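Local coordinates for KLTH0A00704p (Lachancea thermotolerans, PDB 4J2G), which is the HORMA-domain part of the autophagy protein Atg13, which mediates recruitment of a PI 3-kinase in autophagy, at residues A[20-25]-A[251-256]; A[32-37]-A[89-94]; A[95-100]-A[117-122]; A[165-170]-A[257-262]. The protein carries 1 engineered substitution. All coordinates share one frame; numbering follows the deposited sequence.

Interaction 1 of 4, residues A[20-25]-A[251-256]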
loop_
_atom_site.group_PDB
_atom_site.type_symbol
_atom_site.label_atom_id
_atom_site.label_comp_id
_atom_site.label_asym_id
_atom_site.label_seq_id
_atom_site.Cartn_x
_atom_site.Cartn_y
_atom_site.Cartn_z
ATOM N N LYS A 20 -16.662 -18.388 -15.955
ATOM C CA LYS A 20 -15.266 -18.270 -16.322
ATOM C C LYS A 20 -14.932 -16.869 -16.848
ATOM O O LYS A 20 -13.791 -16.418 -16.737
ATOM C CB LYS A 20 -14.870 -19.344 -17.329
ATOM C CG LYS A 20 -14.605 -20.707 -16.720
ATOM C CD LYS A 20 -14.191 -21.698 -17.808
ATOM C CE LYS A 20 -13.624 -23.001 -17.245
ATOM N NZ LYS A 20 -13.530 -24.069 -18.287
ATOM N N GLN A 21 -15.910 -16.174 -17.424
ATOM C CA GLN A 21 -15.608 -14.822 -17.881
ATOM C C GLN A 21 -15.409 -13.931 -16.646
ATOM O O GLN A 21 -14.439 -13.193 -16.554
ATOM C CB GLN A 21 -16.689 -14.273 -18.819
ATOM C CG GLN A 21 -16.634 -14.808 -20.254
ATOM C CD GLN A 21 -17.769 -15.771 -20.566
ATOM O OE1 GLN A 21 -18.921 -15.495 -20.239
ATOM N NE2 GLN A 21 -17.451 -16.905 -21.207
ATOM N N LEU A 22 -16.339 -14.074 -15.704
ATOM C CA LEU A 22 -16.383 -13.374 -14.445
ATOM C C LEU A 22 -15.090 -13.529 -13.652
ATOM O O LEU A 22 -14.423 -12.528 -13.340
ATOM C CB LEU A 22 -17.577 -13.865 -13.640
ATOM C CG LEU A 22 -18.864 -13.029 -13.621
ATOM C CD1 LEU A 22 -19.153 -12.312 -14.929
ATOM C CD2 LEU A 22 -20.020 -13.922 -13.235
ATOM N N TRP A 23 -14.705 -14.767 -13.356
ATOM C CA TRP A 23 -13.385 -14.981 -12.785
ATOM C C TRP A 23 -12.229 -14.370 -13.551
ATOM O O TRP A 23 -11.321 -13.870 -12.919
ATOM C CB TRP A 23 -13.115 -16.421 -12.427
ATOM C CG TRP A 23 -13.545 -16.690 -11.059
ATOM C CD1 TRP A 23 -13.325 -15.904 -9.956
ATOM C CD2 TRP A 23 -14.256 -17.832 -10.609
ATOM N NE1 TRP A 23 -13.864 -16.496 -8.841
ATOM C CE2 TRP A 23 -14.443 -17.683 -9.214
ATOM C CE3 TRP A 23 -14.741 -18.986 -11.242
ATOM C CZ2 TRP A 23 -15.102 -18.649 -8.437
ATOM C CZ3 TRP A 23 -15.407 -19.947 -10.471
ATOM C CH2 TRP A 23 -15.580 -19.770 -9.080
ATOM N N GLU A 24 -12.278 -14.341 -14.881
ATOM C CA GLU A 24 -11.162 -13.733 -15.610
ATOM C C GLU A 24 -11.136 -12.201 -15.531
ATOM O O GLU A 24 -10.066 -11.577 -15.586
ATOM C CB GLU A 24 -11.127 -14.159 -17.071
ATOM C CG GLU A 24 -10.455 -15.492 -17.320
ATOM C CD GLU A 24 -10.230 -15.762 -18.803
ATOM O OE1 GLU A 24 -10.078 -16.954 -19.163
ATOM O OE2 GLU A 24 -10.198 -14.784 -19.603
ATOM N N LEU A 25 -12.317 -11.602 -15.453
ATOM C CA LEU A 25 -12.432 -10.187 -15.219
ATOM C C LEU A 25 -11.783 -9.916 -13.825
ATOM O O LEU A 25 -10.832 -9.159 -13.714
ATOM C CB LEU A 25 -13.901 -9.798 -15.247
ATOM C CG LEU A 25 -14.398 -8.683 -16.174
ATOM C CD1 LEU A 25 -13.672 -8.663 -17.518
ATOM C CD2 LEU A 25 -15.914 -8.781 -16.385
ATOM N N ARG A 251 -20.123 -5.768 -5.612
ATOM C CA ARG A 251 -20.978 -6.914 -5.352
ATOM C C ARG A 251 -20.894 -7.867 -6.531
ATOM O O ARG A 251 -21.131 -7.459 -7.673
ATOM C CB ARG A 251 -22.421 -6.469 -5.110
ATOM C CG ARG A 251 -22.829 -6.416 -3.639
ATOM C CD ARG A 251 -22.251 -5.226 -2.881
ATOM N NE ARG A 251 -21.775 -5.637 -1.550
ATOM C CZ ARG A 251 -21.578 -4.813 -0.521
ATOM N NH1 ARG A 251 -21.821 -3.502 -0.662
ATOM N NH2 ARG A 251 -21.137 -5.299 0.649
ATOM N N THR A 252 -20.497 -9.107 -6.243
ATOM C CA THR A 252 -20.469 -10.186 -7.226
ATOM C C THR A 252 -20.940 -11.558 -6.672
ATOM O O THR A 252 -20.869 -11.834 -5.454
ATOM C CB THR A 252 -19.064 -10.332 -7.819
ATOM O OG1 THR A 252 -19.183 -10.583 -9.214
ATOM C CG2 THR A 252 -18.290 -11.470 -7.156
ATOM N N LYS A 253 -21.405 -12.419 -7.579
ATOM C CA LYS A 253 -21.931 -13.726 -7.190
ATOM C C LYS A 253 -20.941 -14.576 -6.395
ATOM O O LYS A 253 -21.324 -15.332 -5.495
ATOM C CB LYS A 253 -22.446 -14.484 -8.407
ATOM C CG LYS A 253 -21.435 -14.756 -9.508
ATOM C CD LYS A 253 -22.143 -15.369 -10.715
ATOM C CE LYS A 253 -23.247 -14.452 -11.242
ATOM N NZ LYS A 253 -24.375 -15.209 -11.861
ATOM N N PHE A 254 -19.668 -14.440 -6.722
ATOM C CA PHE A 254 -18.610 -15.119 -5.968
ATOM C C PHE A 254 -18.233 -14.422 -4.669
ATOM O O PHE A 254 -17.400 -14.923 -3.930
ATOM C CB PHE A 254 -17.369 -15.267 -6.822
ATOM C CG PHE A 254 -17.666 -15.633 -8.237
ATOM C CD1 PHE A 254 -18.119 -16.918 -8.562
ATOM C CD2 PHE A 254 -17.512 -14.703 -9.248
ATOM C CE1 PHE A 254 -18.389 -17.269 -9.876
ATOM C CE2 PHE A 254 -17.780 -15.051 -10.562
ATOM C CZ PHE A 254 -18.216 -16.335 -10.876
ATOM N N GLY A 255 -18.857 -13.283 -4.387
ATOM C CA GLY A 255 -18.521 -12.508 -3.189
ATOM C C GLY A 255 -18.316 -11.025 -3.470
ATOM O O GLY A 255 -18.716 -10.491 -4.529
ATOM N N SER A 256 -17.708 -10.334 -2.516
ATOM C CA SER A 256 -17.484 -8.910 -2.713
ATOM C C SER A 256 -16.029 -8.587 -3.023
ATOM O O SER A 256 -15.076 -9.134 -2.404
ATOM C CB SER A 256 -17.970 -8.135 -1.515
ATOM O OG SER A 256 -19.368 -8.185 -1.493
#
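L22 and W23 of helical segment 20-25 meet F254 in a type I beta turn from T252 to G255, with the CA atoms of W23 and F254 8.6 Å apart. F254 CG stands anti to the carbonyl carbon, beside the backbone N (chi1 -40°), which turns the ring toward the helix. The rings stack face to face, the six-membered ring of W23 and that of F254 having centroids 4.2 Å apart and planes inclined by 20°. The overlap is offset, with W23 CZ2 3.5 Å from F254 CD1. L22 comes at the ring's edge instead, in its plane, with CB 3.3 Å from F254 CE2. The turn connects strands 242-252 and 255-264 as a beta hairpin, tying the HORMA domain's sheet at this end to the first turns of helix 18-39. K253, just before F254 in the turn, lays its CG over the ring face turned away from the indole, while its CD packs 3.6 Å from L22 CD2. Were F254 an alanine, the W23 indole would probably lose its stacking partner and a gap open beside L22 CB. F254 also touches M136 of strand 126-136, and L22 meets L160 of helix 158-177. At G255 a side chain would press on F254 O.

Interaction 2 of 4, residues A[32-37]-A[89-94]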
loop_
_atom_site.group_PDB
_atom_site.type_symbol
_atom_site.label_atom_id
_atom_site.label_comp_id
_atom_site.label_asym_id
_atom_site.label_seq_id
_atom_site.Cartn_x
_atom_site.Cartn_y
_atom_site.Cartn_z
ATOM N N LYS A 32 -4.183 -5.727 -12.865
ATOM C CA LYS A 32 -4.122 -4.308 -13.232
ATOM C C LYS A 32 -3.952 -3.402 -11.983
ATOM O O LYS A 32 -3.120 -2.483 -11.987
ATOM C CB LYS A 32 -5.359 -3.852 -14.065
ATOM C CG LYS A 32 -5.401 -4.389 -15.498
ATOM C CD LYS A 32 -6.605 -3.867 -16.287
ATOM C CE LYS A 32 -6.850 -4.723 -17.536
ATOM N NZ LYS A 32 -8.084 -4.319 -18.290
ATOM N N ALA A 33 -4.771 -3.665 -10.947
ATOM C CA ALA A 33 -4.760 -2.907 -9.712
ATOM C C ALA A 33 -3.374 -2.894 -9.044
ATOM O O ALA A 33 -2.787 -1.804 -8.764
ATOM C CB ALA A 33 -5.854 -3.380 -8.737
ATOM N N ALA A 34 -2.818 -4.083 -8.885
ATOM C CA ALA A 34 -1.460 -4.200 -8.403
ATOM C C ALA A 34 -0.455 -3.472 -9.314
ATOM O O ALA A 34 0.513 -2.845 -8.827
ATOM C CB ALA A 34 -1.110 -5.663 -8.224
ATOM N N LEU A 35 -0.664 -3.509 -10.631
ATOM C CA LEU A 35 0.319 -2.886 -11.500
ATOM C C LEU A 35 0.288 -1.375 -11.310
ATOM O O LEU A 35 1.323 -0.772 -11.039
ATOM C CB LEU A 35 0.180 -3.315 -12.976
ATOM C CG LEU A 35 0.692 -4.706 -13.384
ATOM C CD1 LEU A 35 0.280 -5.045 -14.820
ATOM C CD2 LEU A 35 2.204 -4.932 -13.176
ATOM N N LEU A 36 -0.910 -0.779 -11.375
ATOM C CA LEU A 36 -1.105 0.626 -11.093
ATOM C C LEU A 36 -0.377 1.093 -9.801
ATOM O O LEU A 36 0.441 2.028 -9.810
ATOM C CB LEU A 36 -2.584 0.843 -10.887
ATOM C CG LEU A 36 -3.428 2.013 -11.376
ATOM C CD1 LEU A 36 -4.379 2.455 -10.256
ATOM C CD2 LEU A 36 -2.652 3.186 -11.979
ATOM N N ILE A 37 -0.688 0.431 -8.688
ATOM C CA ILE A 37 -0.186 0.799 -7.391
ATOM C C ILE A 37 1.353 0.746 -7.369
ATOM O O ILE A 37 1.979 1.731 -7.014
ATOM C CB ILE A 37 -0.822 -0.098 -6.322
ATOM C CG1 ILE A 37 -2.302 0.253 -6.127
ATOM C CG2 ILE A 37 -0.135 0.030 -4.983
ATOM C CD1 ILE A 37 -2.964 -0.751 -5.213
ATOM N N LEU A 89 -4.390 -10.058 -1.829
ATOM C CA LEU A 89 -3.247 -9.339 -2.401
ATOM C C LEU A 89 -2.884 -8.136 -1.537
ATOM O O LEU A 89 -3.668 -7.210 -1.385
ATOM C CB LEU A 89 -3.535 -8.933 -3.849
ATOM C CG LEU A 89 -2.668 -8.104 -4.874
ATOM C CD1 LEU A 89 -1.401 -7.479 -4.400
ATOM C CD2 LEU A 89 -2.352 -8.926 -6.117
ATOM N N VAL A 90 -1.682 -8.212 -0.951
ATOM C CA VAL A 90 -1.126 -7.220 -0.071
ATOM C C VAL A 90 -0.006 -6.454 -0.741
ATOM O O VAL A 90 0.844 -7.031 -1.394
ATOM C CB VAL A 90 -0.732 -7.860 1.262
ATOM C CG1 VAL A 90 0.082 -6.900 2.203
ATOM C CG2 VAL A 90 -2.035 -8.251 1.916
ATOM N N ILE A 91 -0.065 -5.120 -0.654
ATOM C CA ILE A 91 1.006 -4.269 -1.200
ATOM C C ILE A 91 1.584 -3.355 -0.111
ATOM O O ILE A 91 0.846 -2.655 0.532
ATOM C CB ILE A 91 0.539 -3.443 -2.378
ATOM C CG1 ILE A 91 0.121 -4.396 -3.522
ATOM C CG2 ILE A 91 1.668 -2.554 -2.932
ATOM C CD1 ILE A 91 -0.514 -3.678 -4.688
ATOM N N GLU A 92 2.892 -3.396 0.090
ATOM C CA GLU A 92 3.520 -2.492 1.067
ATOM C C GLU A 92 4.290 -1.408 0.297
ATOM O O GLU A 92 4.909 -1.699 -0.681
ATOM C CB GLU A 92 4.461 -3.277 1.907
ATOM C CG GLU A 92 3.744 -4.247 2.867
ATOM C CD GLU A 92 4.750 -4.839 3.910
ATOM O OE1 GLU A 92 5.958 -4.938 3.600
ATOM O OE2 GLU A 92 4.336 -5.164 5.025
ATOM N N THR A 93 4.191 -0.149 0.720
ATOM C CA THR A 93 4.886 0.959 0.090
ATOM C C THR A 93 5.774 1.451 1.201
ATOM O O THR A 93 5.316 1.653 2.323
ATOM C CB THR A 93 3.933 2.073 -0.341
ATOM O OG1 THR A 93 3.103 1.602 -1.432
ATOM C CG2 THR A 93 4.718 3.328 -0.864
ATOM N N TYR A 94 7.055 1.627 0.903
ATOM C CA TYR A 94 7.979 2.047 1.977
ATOM C C TYR A 94 9.001 3.046 1.487
ATOM O O TYR A 94 9.224 3.158 0.301
ATOM C CB TYR A 94 8.685 0.825 2.589
ATOM C CG TYR A 94 9.339 -0.020 1.511
ATOM C CD1 TYR A 94 8.677 -1.100 0.945
ATOM C CD2 TYR A 94 10.593 0.288 1.039
ATOM C CE1 TYR A 94 9.245 -1.832 -0.075
ATOM C CE2 TYR A 94 11.182 -0.467 0.045
ATOM C CZ TYR A 94 10.508 -1.541 -0.489
ATOM O OH TYR A 94 11.104 -2.269 -1.505
#
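A34 and I37 of helix 32-37 pack on L89 and I91 of strand 89-94, and every contact between the two segments is apolar. The tightest part is isoleucine against isoleucine. I91 sends its longer branch toward the helix, CG1 lying beside the backbone N and opposite the carbonyl carbon (chi1 -63°), and CD1 at its end sits 3.7 Å from I37 CG2. The shorter branches touch as well, I91 CG2 lying 3.8 Å from I37 CG2, and I37 CD1 completes the set at 3.9 Å from I91 CD1. One methyl of I91 is thus held against both branches of I37.

Alanine supplies the other packing. I91 CD1 lies over the helix backbone at A34, 3.9 Å from its CA, and A34 CB is 4.1 Å from L89 CD2. The small residue lets the strand's side chains come close to the helix itself. The short helix and strand axes run almost parallel, at 2°, with a closest approach of 10.1 Å.

Hydrogen bonds and charges belong to the surroundings. The strand pairs with 126-136 and 201-208, while E92 makes salt bridges to R218 and R131; T93 OG1 bonds to E130. L74 of helix 70-78 covers A34, and W132 packs on I37.

With all four touching residues buried and no hydrogen bond between the segments, helix and sheet are joined here by the fit of methyl groups, and the contact probably owes its stability to the exclusion of water.

Interaction 3 of 4, residues A[95-100]-A[117-122]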
loop_
_atom_site.group_PDB
_atom_site.type_symbol
_atom_site.label_atom_id
_atom_site.label_comp_id
_atom_site.label_asym_id
_atom_site.label_seq_id
_atom_site.Cartn_x
_atom_site.Cartn_y
_atom_site.Cartn_z
ATOM N N LEU A 95 9.667 3.711 2.433
ATOM C CA LEU A 95 10.791 4.537 2.122
ATOM C C LEU A 95 12.022 3.696 2.330
ATOM O O LEU A 95 12.315 3.285 3.461
ATOM C CB LEU A 95 10.795 5.771 3.001
ATOM C CG LEU A 95 11.868 6.822 2.770
ATOM C CD1 LEU A 95 11.811 7.371 1.344
ATOM C CD2 LEU A 95 11.669 7.914 3.794
ATOM N N ASP A 96 12.707 3.408 1.221
ATOM C CA ASP A 96 13.920 2.561 1.206
ATOM C C ASP A 96 15.188 3.281 1.723
ATOM O O ASP A 96 15.575 4.333 1.199
ATOM C CB ASP A 96 14.143 2.080 -0.220
ATOM C CG ASP A 96 15.222 1.027 -0.329
ATOM O OD1 ASP A 96 16.078 0.888 0.593
ATOM O OD2 ASP A 96 15.219 0.343 -1.377
ATOM N N LEU A 97 15.844 2.736 2.744
ATOM C CA LEU A 97 16.944 3.471 3.397
ATOM C C LEU A 97 18.330 2.853 3.172
ATOM O O LEU A 97 19.299 3.213 3.845
ATOM C CB LEU A 97 16.719 3.527 4.901
ATOM C CG LEU A 97 15.441 4.194 5.388
ATOM C CD1 LEU A 97 15.561 4.351 6.887
ATOM C CD2 LEU A 97 15.202 5.527 4.713
ATOM N N ALA A 98 18.392 1.896 2.256
ATOM C CA ALA A 98 19.601 1.140 1.929
ATOM C C ALA A 98 20.862 1.995 1.703
ATOM O O ALA A 98 21.950 1.617 2.174
ATOM C CB ALA A 98 19.340 0.254 0.709
ATOM N N ARG A 99 20.705 3.131 1.009
ATOM C CA ARG A 99 21.818 3.945 0.480
ATOM C C ARG A 99 22.266 5.058 1.400
ATOM O O ARG A 99 22.989 5.973 0.950
ATOM C CB ARG A 99 21.410 4.599 -0.847
ATOM C CG ARG A 99 21.034 3.657 -1.963
ATOM C CD ARG A 99 22.204 2.775 -2.362
ATOM N NE ARG A 99 22.212 2.540 -3.807
ATOM C CZ ARG A 99 22.807 3.330 -4.698
ATOM N NH1 ARG A 99 23.460 4.423 -4.306
ATOM N NH2 ARG A 99 22.749 3.026 -5.986
ATOM N N LEU A 100 21.780 5.039 2.648
ATOM C CA LEU A 100 22.175 6.034 3.657
ATOM C C LEU A 100 23.547 5.729 4.238
ATOM O O LEU A 100 23.810 4.599 4.644
ATOM C CB LEU A 100 21.191 6.032 4.824
ATOM C CG LEU A 100 20.054 7.050 4.953
ATOM C CD1 LEU A 100 19.591 7.548 3.613
ATOM C CD2 LEU A 100 18.887 6.505 5.771
ATOM N N ASN A 117 12.895 13.133 15.154
ATOM C CA ASN A 117 13.885 12.180 14.714
ATOM C C ASN A 117 13.267 10.860 14.441
ATOM O O ASN A 117 12.409 10.406 15.207
ATOM C CB ASN A 117 14.931 11.947 15.817
ATOM C CG ASN A 117 16.102 12.888 15.728
ATOM O OD1 ASN A 117 16.128 13.822 14.929
ATOM N ND2 ASN A 117 17.094 12.641 16.564
ATOM N N VAL A 118 13.778 10.191 13.399
ATOM C CA VAL A 118 13.334 8.847 13.033
ATOM C C VAL A 118 14.442 7.799 13.187
ATOM O O VAL A 118 14.276 6.842 13.929
ATOM C CB VAL A 118 12.784 8.788 11.582
ATOM C CG1 VAL A 118 12.212 7.410 11.299
ATOM C CG2 VAL A 118 11.756 9.887 11.371
ATOM N N CYS A 119 15.537 7.933 12.459
ATOM C CA CYS A 119 16.630 6.957 12.578
ATOM C C CYS A 119 17.895 7.446 11.911
ATOM O O CYS A 119 17.863 8.410 11.161
ATOM C CB CYS A 119 16.219 5.603 12.010
ATOM S SG CYS A 119 15.554 5.653 10.305
ATOM N N LYS A 120 19.001 6.763 12.191
ATOM C CA LYS A 120 20.332 7.194 11.770
ATOM C C LYS A 120 20.921 6.123 10.861
ATOM O O LYS A 120 20.696 4.923 11.060
ATOM C CB LYS A 120 21.259 7.409 12.984
ATOM C CG LYS A 120 20.553 7.715 14.309
ATOM C CD LYS A 120 21.254 7.072 15.505
ATOM C CE LYS A 120 20.395 7.116 16.764
ATOM N NZ LYS A 120 20.947 6.222 17.816
ATOM N N GLY A 121 21.686 6.570 9.873
ATOM C CA GLY A 121 22.339 5.685 8.915
ATOM C C GLY A 121 21.632 4.386 8.554
ATOM O O GLY A 121 20.588 4.376 7.908
ATOM N N THR A 122 22.204 3.275 8.976
ATOM C CA THR A 122 21.768 1.983 8.463
ATOM C C THR A 122 21.059 1.127 9.523
ATOM O O THR A 122 20.820 -0.062 9.343
ATOM C CB THR A 122 22.944 1.252 7.764
ATOM O OG1 THR A 122 22.472 0.045 7.173
ATOM C CG2 THR A 122 24.078 0.931 8.739
HETATM O O HOH W 1 19.918 1.648 6.093
#
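L97 CD1 packs against the sulfur of C119, 3.7 Å from SG, and L100 packs against the carbonyl oxygen of G121. In the second pair L100 CD2 comes within 3.5 Å of G121 O, and L100 CB within 3.6 Å of the same atom. C119 is placed for its part by its first torsion, 53°, which sets SG between the backbone N and the carbonyl carbon and turns it to L97.

A water joins the segments too, giving a proton to L97 O at 2.8 Å and hydrogen-bonding to T122 OG1 at 3.2 Å. Behind L97 and L100 stands a type I turn spanning those two residues, closed by a weak bond from L100 N to L97 O. An Asx turn overlaps its start: D96 OD1 accepts from A98 N at 3.0 Å, nearly straight (168°). On the other segment, V118 and C119 both face V106 in a classic beta bulge.

Strand 89-96 of the five-stranded sheet ends at this turn, and strand 115-120 forms an outer edge of the three-stranded sheet. V200 packs on L97 and L100, while V106 of strand 105-109 and V271 of strand 268-271 also touch L100, at the junction of the two sheets.

Interaction 4 of 4, residues A[165-170]-A[257-262]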
loop_
_atom_site.group_PDB
_atom_site.type_symbol
_atom_site.label_atom_id
_atom_site.label_comp_id
_atom_site.label_asym_id
_atom_site.label_seq_id
_atom_site.Cartn_x
_atom_site.Cartn_y
_atom_site.Cartn_z
ATOM N N VAL A 165 -14.267 -0.812 -14.396
ATOM C CA VAL A 165 -13.659 0.295 -15.095
ATOM C C VAL A 165 -13.777 1.494 -14.170
ATOM O O VAL A 165 -12.846 2.296 -14.029
ATOM C CB VAL A 165 -14.382 0.551 -16.451
ATOM C CG1 VAL A 165 -14.101 1.933 -16.983
ATOM C CG2 VAL A 165 -13.952 -0.465 -17.505
ATOM N N LEU A 166 -14.948 1.615 -13.558
ATOM C CA LEU A 166 -15.227 2.687 -12.605
ATOM C C LEU A 166 -14.330 2.561 -11.369
ATOM O O LEU A 166 -13.748 3.528 -10.918
ATOM C CB LEU A 166 -16.674 2.607 -12.158
ATOM C CG LEU A 166 -17.770 3.534 -12.711
ATOM C CD1 LEU A 166 -17.433 4.188 -14.040
ATOM C CD2 LEU A 166 -19.070 2.746 -12.760
ATOM N N LEU A 167 -14.232 1.355 -10.828
ATOM C CA LEU A 167 -13.361 1.097 -9.723
ATOM C C LEU A 167 -11.897 1.411 -10.053
ATOM O O LEU A 167 -11.162 1.972 -9.202
ATOM C CB LEU A 167 -13.488 -0.334 -9.289
ATOM C CG LEU A 167 -12.617 -0.663 -8.096
ATOM C CD1 LEU A 167 -13.269 -0.049 -6.904
ATOM C CD2 LEU A 167 -12.559 -2.151 -7.913
ATOM N N PHE A 168 -11.485 1.113 -11.278
ATOM C CA PHE A 168 -10.100 1.310 -11.623
ATOM C C PHE A 168 -9.706 2.805 -11.656
ATOM O O PHE A 168 -8.604 3.169 -11.226
ATOM C CB PHE A 168 -9.771 0.622 -12.931
ATOM C CG PHE A 168 -8.306 0.661 -13.281
ATOM C CD1 PHE A 168 -7.386 -0.186 -12.615
ATOM C CD2 PHE A 168 -7.829 1.526 -14.268
ATOM C CE1 PHE A 168 -6.034 -0.176 -12.937
ATOM C CE2 PHE A 168 -6.465 1.544 -14.594
ATOM C CZ PHE A 168 -5.580 0.698 -13.927
ATOM N N ARG A 169 -10.606 3.655 -12.146
ATOM C CA ARG A 169 -10.299 5.083 -12.368
ATOM C C ARG A 169 -10.321 5.768 -11.029
ATOM O O ARG A 169 -9.621 6.741 -10.767
ATOM C CB ARG A 169 -11.299 5.760 -13.325
ATOM C CG ARG A 169 -11.311 5.175 -14.744
ATOM C CD ARG A 169 -12.061 6.028 -15.779
ATOM N NE ARG A 169 -13.531 5.950 -15.692
ATOM C CZ ARG A 169 -14.370 5.568 -16.675
ATOM N NH1 ARG A 169 -13.927 5.202 -17.876
ATOM N NH2 ARG A 169 -15.683 5.557 -16.458
ATOM N N TYR A 170 -11.183 5.247 -10.181
ATOM C CA TYR A 170 -11.318 5.795 -8.904
ATOM C C TYR A 170 -9.938 5.532 -8.134
ATOM O O TYR A 170 -9.350 6.418 -7.549
ATOM C CB TYR A 170 -12.479 5.144 -8.184
ATOM C CG TYR A 170 -12.476 5.652 -6.775
ATOM C CD1 TYR A 170 -12.841 6.958 -6.499
ATOM C CD2 TYR A 170 -11.927 4.893 -5.735
ATOM C CE1 TYR A 170 -12.755 7.466 -5.204
ATOM C CE2 TYR A 170 -11.837 5.393 -4.432
ATOM C CZ TYR A 170 -12.263 6.680 -4.179
ATOM O OH TYR A 170 -12.230 7.189 -2.885
ATOM N N LEU A 257 -15.835 -7.733 -4.010
ATOM C CA LEU A 257 -14.463 -7.269 -4.244
ATOM C C LEU A 257 -14.174 -6.060 -3.332
ATOM O O LEU A 257 -14.819 -5.041 -3.454
ATOM C CB LEU A 257 -14.252 -6.982 -5.716
ATOM C CG LEU A 257 -12.868 -7.147 -6.386
ATOM C CD1 LEU A 257 -12.952 -6.416 -7.715
ATOM C CD2 LEU A 257 -11.643 -6.623 -5.635
ATOM N N ARG A 258 -13.245 -6.206 -2.388
ATOM C CA ARG A 258 -12.980 -5.149 -1.376
ATOM C C ARG A 258 -11.512 -4.696 -1.502
ATOM O O ARG A 258 -10.591 -5.538 -1.441
ATOM C CB ARG A 258 -13.157 -5.692 0.063
ATOM C CG ARG A 258 -14.568 -6.133 0.438
ATOM C CD ARG A 258 -14.695 -6.610 1.870
ATOM N NE ARG A 258 -16.016 -7.190 2.199
ATOM C CZ ARG A 258 -17.187 -6.539 2.348
ATOM N NH1 ARG A 258 -17.308 -5.215 2.202
ATOM N NH2 ARG A 258 -18.272 -7.235 2.676
ATOM N N ILE A 259 -11.315 -3.387 -1.697
ATOM C CA ILE A 259 -9.998 -2.724 -1.674
ATOM C C ILE A 259 -9.935 -1.750 -0.519
ATOM O O ILE A 259 -10.799 -0.906 -0.367
ATOM C CB ILE A 259 -9.747 -1.889 -2.955
ATOM C CG1 ILE A 259 -9.774 -2.845 -4.143
ATOM C CG2 ILE A 259 -8.337 -1.185 -2.869
ATOM C CD1 ILE A 259 -9.986 -2.184 -5.476
ATOM N N SER A 260 -8.921 -1.859 0.285
ATOM C CA SER A 260 -8.675 -0.876 1.350
ATOM C C SER A 260 -7.148 -0.542 1.466
ATOM O O SER A 260 -6.333 -1.258 0.927
ATOM C CB SER A 260 -9.188 -1.424 2.662
ATOM O OG SER A 260 -8.409 -2.608 2.935
ATOM N N VAL A 261 -6.795 0.571 2.126
ATOM C CA VAL A 261 -5.403 0.977 2.307
ATOM C C VAL A 261 -5.340 1.652 3.661
ATOM O O VAL A 261 -6.189 2.446 3.990
ATOM C CB VAL A 261 -4.842 1.913 1.166
ATOM C CG1 VAL A 261 -5.626 3.205 1.097
ATOM C CG2 VAL A 261 -3.343 2.249 1.423
ATOM N N SER A 262 -4.348 1.280 4.442
ATOM C CA SER A 262 -3.935 1.993 5.667
ATOM C C SER A 262 -2.625 2.673 5.381
ATOM O O SER A 262 -1.732 2.045 4.812
ATOM C CB SER A 262 -3.683 0.983 6.757
ATOM O OG SER A 262 -4.957 0.496 7.161
#
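L167 extends from helix 165-170 to I259 on strand 257-262, and the two side chains meet tip to tip, with L167 CD2 3.5 Å from I259 CD1. The approach is carried by a single methyl on the strand side: I259 CD1 also lies 4.0 Å from L167 CG and 4.2 Å from L167 CD1, and so sits at the fork of the leucine. Both side chains are extended toward each other. In L167, CG is opposite the backbone N (chi1 -178°), while I259 turns CG1 away from its carbonyl carbon, and its CD1 leads the way to the helix.

L257, two residues earlier on the same strand face, adds a looser contact, its CD1 4.3 Å from L167 CD2. The nearest CA atoms, those of L167 and I259, are still 9.5 Å apart, so the side chains alone bridge the space between helix and strand. No hydrogen bond crosses it, and all three residues are buried.

Other apolar side chains join them: I247 and I250 of strand 242-252 also touch L167, F29 approaches it from helix 18-39, and I134 of strand 126-136 lies against both L257 and I259. R258, between them in sequence, points away from the helix. Helices packed on one face of an antiparallel sheet, here through L167, L257 and I259, are the arrangement of the HORMA fold, as in Mad2.

In the fold
Interactions 1, 2 and 4 fasten helices to the five-stranded sheet, and interaction 3 lies at the far end of strand 89-96. Interactions 1 and 2 share helix 18-39, with centres about 20 Å apart, while interactions 1 and 4 share strand 255-264, with centres about 15 Å apart. The helix contacts of 2 and 4 are closest, at about 11 Å between centres, and touch directly: F168 CZ packs 3.6 Å from L36 CG, joining helices 158-177 and 18-39. Where 1 and 4 meet, R251 NH2 and R258 NH2 of neighbouring strands are 4.0 Å apart, like charges in proximity. The centre of interaction 3 lies about 43 Å from that of interaction 1, across the chain's centre.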